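Local coordinates for NanU sialic acid binding protein (Bacteroides fragilis, PDB 4L7T) that binds sialic acid with high affinity as a SusD-family protein of the outer membrane, probably working with the transporter NanO, at residues Y202-A207 against I267-R272; V247-D252 against Y386-C391. All coordinates share one frame; numbering follows the deposited sequence.

Overall arrangement
Contacts 1 and 2 meet at the small antiparallel sheet of strands 267-271 and 383-387. Contact 1 is the more buried. It packs the loop leading into helix 206-223, and the helix's first turn, on the bulged first strand. Contact 2 is partly buried. It sets the loop after helix 227-244 against the start of helix 388-401, which follows the second strand. The two touch directly: Tyr386 O probably accepts from both Ile268 N and Phe269 N, and Ile268 packs on Val247. Their chemistry differs. Contact 1 combines a T-shaped aromatic pair with two bridging waters, whereas contact 2 is smaller and rests on methyl groups against one tyrosine ring.

Contact 1 of 2, residues Y202-A207 against I267-R272; sequences YYWSMA and IIFSIR
Trp204 turns an edge of its six-membered ring onto one face of Phe269, the tight part of this contact. The pair is T-shaped, with centroids 5.0 Å apart and planes at 63°. Trp204 CE3 stands 3.7 Å from Phe269 CE2. The Phe269 side chain runs with CG anti to its backbone N (chi1 175°), which brings the ring to Trp204 and to the backbone of Tyr203. Further along, where helix 206-223 begins, Ala207 CB meets Ile268 CG2 at 3.6 Å, so the first turn also rests on strand 267-271. Ile268 and Phe269 form a classic beta bulge opposite Tyr386.

The other end is more open. The aliphatic part of the exposed Arg272 lies over one face of the Tyr202 ring, its CB in a CH-pi contact 3.7 Å from the ring centroid. The polar ends turn to other partners: Tyr202 OH to Asp382 and the Arg272 guanidinium to Glu277.

No direct hydrogen bond joins the two segments. Water 1 donates to Tyr202 O and to Ser270 O. Water 2 donates to Tyr203 O and to Ile268 O, and accepts from the hydroxyl of Ser205, the N-cap residue of the helix. Apolar and aromatic packing thus joins the loop leading into helix 206-223, and its first turn, to the bulged strand, while two waters satisfy backbone carbonyls that cannot bond to each other.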
loop_
_atom_site.group_PDB
_atom_site.type_symbol
_atom_site.label_atom_id
_atom_site.label_comp_id
_atom_site.label_asym_id
_atom_site.label_seq_id
_atom_site.Cartn_x
_atom_site.Cartn_y
_atom_site.Cartn_z
ATOM N N TYR A 202 -4.702 13.699 3.890
ATOM C CA TYR A 202 -3.611 13.533 2.943
ATOM C C TYR A 202 -2.308 14.122 3.438
ATOM O O TYR A 202 -1.359 14.219 2.632
ATOM C CB TYR A 202 -3.934 14.297 1.670
ATOM C CG TYR A 202 -5.205 14.101 0.968
ATOM C CD1 TYR A 202 -5.422 12.957 0.202
ATOM C CD2 TYR A 202 -6.168 15.113 0.946
ATOM C CE1 TYR A 202 -6.569 12.798 -0.531
ATOM C CE2 TYR A 202 -7.337 14.961 0.194
ATOM C CZ TYR A 202 -7.516 13.799 -0.545
ATOM O OH TYR A 202 -8.638 13.578 -1.281
ATOM N N TYR A 203 -2.189 14.398 4.751
ATOM C CA TYR A 203 -0.984 14.777 5.447
ATOM C C TYR A 203 -0.788 13.861 6.604
ATOM O O TYR A 203 -1.802 13.390 7.214
ATOM C CB TYR A 203 -1.034 16.277 5.950
ATOM C CG TYR A 203 -0.843 17.211 4.743
ATOM C CD1 TYR A 203 0.410 17.689 4.438
ATOM C CD2 TYR A 203 -1.898 17.487 3.913
ATOM C CE1 TYR A 203 0.617 18.484 3.306
ATOM C CE2 TYR A 203 -1.697 18.283 2.731
ATOM C CZ TYR A 203 -0.435 18.725 2.455
ATOM O OH TYR A 203 -0.216 19.537 1.344
ATOM N N TRP A 204 0.467 13.673 7.005
ATOM C CA TRP A 204 0.739 12.779 8.104
ATOM C C TRP A 204 0.141 13.311 9.435
ATOM O O TRP A 204 -0.010 14.531 9.624
ATOM C CB TRP A 204 2.265 12.548 8.202
ATOM C CG TRP A 204 2.615 11.321 8.986
ATOM C CD1 TRP A 204 2.798 11.232 10.306
ATOM C CD2 TRP A 204 2.759 9.985 8.445
ATOM N NE1 TRP A 204 3.140 9.886 10.667
ATOM C CE2 TRP A 204 3.151 9.140 9.523
ATOM C CE3 TRP A 204 2.694 9.459 7.156
ATOM C CZ2 TRP A 204 3.383 7.739 9.366
ATOM C CZ3 TRP A 204 2.933 8.039 6.989
ATOM C CH2 TRP A 204 3.251 7.226 8.086
ATOM N N SER A 205 -0.229 12.411 10.332
ATOM C CA SER A 205 -0.970 12.800 11.597
ATOM C C SER A 205 -0.610 11.752 12.662
ATOM O O SER A 205 0.065 10.737 12.355
ATOM C CB SER A 205 -2.475 12.783 11.351
ATOM O OG SER A 205 -2.922 11.457 11.099
ATOM N N MET A 206 -1.054 11.970 13.903
ATOM C CA MET A 206 -0.846 10.953 14.923
ATOM C C MET A 206 -1.429 9.581 14.584
ATOM O O MET A 206 -0.748 8.577 14.865
ATOM C CB MET A 206 -1.447 11.459 16.285
ATOM C CG MET A 206 -1.203 10.487 17.403
ATOM S SD MET A 206 0.505 10.114 17.837
ATOM C CE MET A 206 0.408 10.187 19.644
ATOM N N ALA A 207 -2.618 9.537 13.993
ATOM C CA ALA A 207 -3.209 8.215 13.674
ATOM C C ALA A 207 -2.330 7.464 12.654
ATOM O O ALA A 207 -2.238 6.257 12.689
ATOM C CB ALA A 207 -4.572 8.356 13.131
ATOM N N ILE A 267 -10.460 7.178 5.814
ATOM C CA ILE A 267 -9.027 7.379 5.464
ATOM C C ILE A 267 -8.234 7.922 6.617
ATOM O O ILE A 267 -8.649 8.902 7.253
ATOM C CB ILE A 267 -8.923 8.360 4.256
ATOM C CG1 ILE A 267 -9.858 7.911 3.105
ATOM C CG2 ILE A 267 -7.400 8.616 3.820
ATOM C CD1 ILE A 267 -9.527 6.549 2.548
ATOM N N ILE A 268 -7.125 7.247 6.924
ATOM C CA ILE A 268 -6.180 7.704 7.937
ATOM C C ILE A 268 -5.051 8.433 7.237
ATOM O O ILE A 268 -4.768 9.581 7.620
ATOM C CB ILE A 268 -5.674 6.570 8.883
ATOM C CG1 ILE A 268 -6.880 5.978 9.642
ATOM C CG2 ILE A 268 -4.507 7.057 9.754
ATOM C CD1 ILE A 268 -6.409 4.657 10.426
ATOM N N PHE A 269 -4.459 7.842 6.187
ATOM C CA PHE A 269 -3.443 8.649 5.431
ATOM C C PHE A 269 -3.486 8.202 3.953
ATOM O O PHE A 269 -3.557 6.989 3.697
ATOM C CB PHE A 269 -2.038 8.436 6.029
ATOM C CG PHE A 269 -0.962 9.102 5.255
ATOM C CD1 PHE A 269 -1.004 10.482 5.075
ATOM C CD2 PHE A 269 0.040 8.379 4.645
ATOM C CE1 PHE A 269 -0.009 11.141 4.299
ATOM C CE2 PHE A 269 1.032 9.027 3.848
ATOM C CZ PHE A 269 0.981 10.423 3.684
ATOM N N SER A 270 -3.629 9.142 3.009
ATOM C CA SER A 270 -3.718 8.784 1.582
ATOM C C SER A 270 -2.800 9.672 0.812
ATOM O O SER A 270 -2.531 10.793 1.228
ATOM C CB SER A 270 -5.153 8.986 1.139
ATOM O OG SER A 270 -5.451 8.574 -0.182
ATOM N N ILE A 271 -2.289 9.150 -0.298
ATOM C CA ILE A 271 -1.518 9.958 -1.268
ATOM C C ILE A 271 -2.491 10.659 -2.155
ATOM O O ILE A 271 -3.312 10.080 -2.805
ATOM C CB ILE A 271 -0.643 9.023 -2.090
ATOM C CG1 ILE A 271 0.341 8.282 -1.209
ATOM C CG2 ILE A 271 0.117 9.878 -3.165
ATOM C CD1 ILE A 271 1.244 9.026 -0.408
ATOM N N ARG A 272 -2.474 12.011 -2.174
ATOM C CA ARG A 272 -3.390 12.766 -2.957
ATOM C C ARG A 272 -2.808 12.982 -4.356
ATOM O O ARG A 272 -1.699 13.525 -4.499
ATOM C CB ARG A 272 -3.712 14.193 -2.391
ATOM C CG ARG A 272 -4.989 14.809 -3.192
ATOM C CD ARG A 272 -5.384 16.247 -2.814
ATOM N NE ARG A 272 -4.368 17.193 -3.243
ATOM C CZ ARG A 272 -4.547 18.177 -4.123
ATOM N NH1 ARG A 272 -5.742 18.413 -4.665
ATOM N NH2 ARG A 272 -3.513 18.942 -4.440
HETATM O O HOH W 1 -0.498 12.749 0.700
HETATM O O HOH W 2 -2.585 11.096 8.494
#

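Contact 2 of 2, residues V247-D252 against Y386-C391; sequences VSLQDD and YRYADC
Val247 sets its CG2 methyl over one face of the Tyr388 ring, in a CH-pi contact 3.6 Å from the ring centroid and 23° off the normal. The methyl is shifted toward the rim and comes within 3.4 Å of Tyr388 CE1. CG2 sits between the backbone N and the carbonyl carbon of Val247, which places it over the ring. Leu249 N lies near the plane of the same ring, at its edge, 3.7 Å from Tyr388 CD2. The Leu249 CD2 methyl packs beside Tyr388 CD2 and reaches Ala389, closest at its backbone N, 3.6 Å away.

The next shell fixes both sides. With CG anti to its backbone N (chi1 -169°), the Tyr388 ring leaves the first turn of helix 388-401 on the side of the loop. Tyr388 is backbone-bonded to Glu266. Arg387 is the N-cap of that helix, and its carbonyl O accepts from Asp390 N at 2.9 Å. The Arg387 guanidinium forms salt bridges with Glu266, Glu463 and Glu467. The loop is held by backbone hydrogen bonding between Ser248 and Ser265, while Leu249 also packs on Gln412 and Arg416 of helix 407-418.

Largely apolar itself, the contact joins the loop after helix 227-244 to helix 388-401 through methyl groups and the face and edge of one tyrosine ring. Polar bonds within the helix start and to neighbouring parts of the chain place both sides.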
loop_
_atom_site.group_PDB
_atom_site.type_symbol
_atom_site.label_atom_id
_atom_site.label_comp_id
_atom_site.label_asym_id
_atom_site.label_seq_id
_atom_site.Cartn_x
_atom_site.Cartn_y
_atom_site.Cartn_z
ATOM N N VAL A 247 -12.492 8.272 12.961
ATOM C CA VAL A 247 -12.477 7.292 11.890
ATOM C C VAL A 247 -13.682 6.398 11.970
ATOM O O VAL A 247 -14.205 6.175 13.076
ATOM C CB VAL A 247 -11.215 6.364 12.001
ATOM C CG1 VAL A 247 -9.906 7.163 11.494
ATOM C CG2 VAL A 247 -11.031 5.711 13.408
ATOM N N SER A 248 -14.153 5.925 10.827
ATOM C CA SER A 248 -15.319 5.090 10.757
ATOM C C SER A 248 -15.242 4.309 9.452
ATOM O O SER A 248 -14.707 4.852 8.455
ATOM C CB SER A 248 -16.540 6.029 10.696
ATOM O OG SER A 248 -17.704 5.259 10.729
ATOM N N LEU A 249 -15.768 3.094 9.434
ATOM C CA LEU A 249 -15.999 2.444 8.129
ATOM C C LEU A 249 -17.073 3.099 7.260
ATOM O O LEU A 249 -18.205 3.323 7.733
ATOM C CB LEU A 249 -16.279 0.947 8.296
ATOM C CG LEU A 249 -15.190 0.152 9.004
ATOM C CD1 LEU A 249 -15.720 -1.268 9.131
ATOM C CD2 LEU A 249 -13.872 0.145 8.196
ATOM N N GLN A 250 -16.763 3.373 5.989
ATOM C CA GLN A 250 -17.820 3.773 5.048
ATOM C C GLN A 250 -18.852 2.599 4.903
ATOM O O GLN A 250 -18.466 1.425 4.802
ATOM C CB GLN A 250 -17.188 4.100 3.690
ATOM C CG GLN A 250 -16.368 5.377 3.696
ATOM C CD GLN A 250 -17.339 6.603 3.653
ATOM O OE1 GLN A 250 -17.516 7.255 4.655
ATOM N NE2 GLN A 250 -18.065 6.798 2.535
ATOM N N ASP A 251 -20.172 2.894 4.811
ATOM C CA ASP A 251 -21.153 1.863 4.622
ATOM C C ASP A 251 -20.933 1.173 3.265
ATOM O O ASP A 251 -21.149 -0.032 3.191
ATOM C CB ASP A 251 -22.581 2.485 4.552
ATOM C CG ASP A 251 -23.113 2.871 5.897
ATOM O OD1 ASP A 251 -22.509 2.508 6.918
ATOM O OD2 ASP A 251 -24.177 3.556 5.928
ATOM N N ASP A 252 -20.494 1.932 2.247
ATOM C CA ASP A 252 -20.318 1.445 0.864
ATOM C C ASP A 252 -18.812 1.284 0.593
ATOM O O ASP A 252 -18.032 2.292 0.530
ATOM C CB ASP A 252 -20.991 2.445 -0.081
ATOM C CG ASP A 252 -20.983 2.022 -1.565
ATOM O OD1 ASP A 252 -20.065 1.308 -2.033
ATOM O OD2 ASP A 252 -21.899 2.475 -2.323
ATOM N N TYR A 386 -3.179 4.166 4.587
ATOM C CA TYR A 386 -3.767 3.599 5.807
ATOM C C TYR A 386 -5.221 3.972 5.861
ATOM O O TYR A 386 -5.604 5.177 5.710
ATOM C CB TYR A 386 -3.140 4.175 7.058
ATOM C CG TYR A 386 -1.701 3.759 7.274
ATOM C CD1 TYR A 386 -1.282 2.461 7.104
ATOM C CD2 TYR A 386 -0.748 4.711 7.730
ATOM C CE1 TYR A 386 0.011 2.070 7.357
ATOM C CE2 TYR A 386 0.552 4.315 7.988
ATOM C CZ TYR A 386 0.924 2.996 7.806
ATOM O OH TYR A 386 2.260 2.677 8.109
ATOM N N ARG A 387 -6.061 2.928 6.010
ATOM C CA ARG A 387 -7.481 3.235 6.303
ATOM C C ARG A 387 -8.023 2.416 7.404
ATOM O O ARG A 387 -7.316 1.573 7.913
ATOM C CB ARG A 387 -8.321 3.110 5.092
ATOM C CG ARG A 387 -8.282 1.860 4.450
ATOM C CD ARG A 387 -8.966 2.040 3.051
ATOM N NE ARG A 387 -8.935 0.752 2.238
ATOM C CZ ARG A 387 -9.790 -0.262 2.370
ATOM N NH1 ARG A 387 -10.773 -0.245 3.331
ATOM N NH2 ARG A 387 -9.612 -1.366 1.625
ATOM N N TYR A 388 -9.163 2.836 7.932
ATOM C CA TYR A 388 -9.634 2.266 9.183
ATOM C C TYR A 388 -9.816 0.734 9.107
ATOM O O TYR A 388 -9.544 0.077 10.154
ATOM C CB TYR A 388 -10.928 2.929 9.650
ATOM C CG TYR A 388 -11.352 2.588 11.077
ATOM C CD1 TYR A 388 -10.378 2.578 12.115
ATOM C CD2 TYR A 388 -12.671 2.281 11.347
ATOM C CE1 TYR A 388 -10.749 2.278 13.478
ATOM C CE2 TYR A 388 -13.069 1.938 12.692
ATOM C CZ TYR A 388 -12.068 1.962 13.709
ATOM O OH TYR A 388 -12.521 1.692 15.010
ATOM N N ALA A 389 -10.261 0.164 7.953
ATOM C CA ALA A 389 -10.311 -1.308 7.934
ATOM C C ALA A 389 -8.922 -1.945 8.212
ATOM O O ALA A 389 -8.862 -3.029 8.798
ATOM C CB ALA A 389 -10.930 -1.781 6.599
ATOM N N ASP A 390 -7.823 -1.294 7.814
ATOM C CA ASP A 390 -6.452 -1.832 8.064
ATOM C C ASP A 390 -6.159 -1.773 9.576
ATOM O O ASP A 390 -5.641 -2.742 10.168
ATOM C CB ASP A 390 -5.539 -0.939 7.240
ATOM C CG ASP A 390 -4.112 -1.456 7.073
ATOM O OD1 ASP A 390 -3.748 -2.541 7.593
ATOM O OD2 ASP A 390 -3.295 -0.723 6.411
ATOM N N CYS A 391 -6.545 -0.675 10.262
ATOM C CA CYS A 391 -6.410 -0.608 11.711
ATOM C C CYS A 391 -7.104 -1.835 12.357
ATOM O O CYS A 391 -6.496 -2.502 13.208
ATOM C CB CYS A 391 -7.092 0.696 12.224
ATOM S SG CYS A 391 -7.021 0.870 14.008
#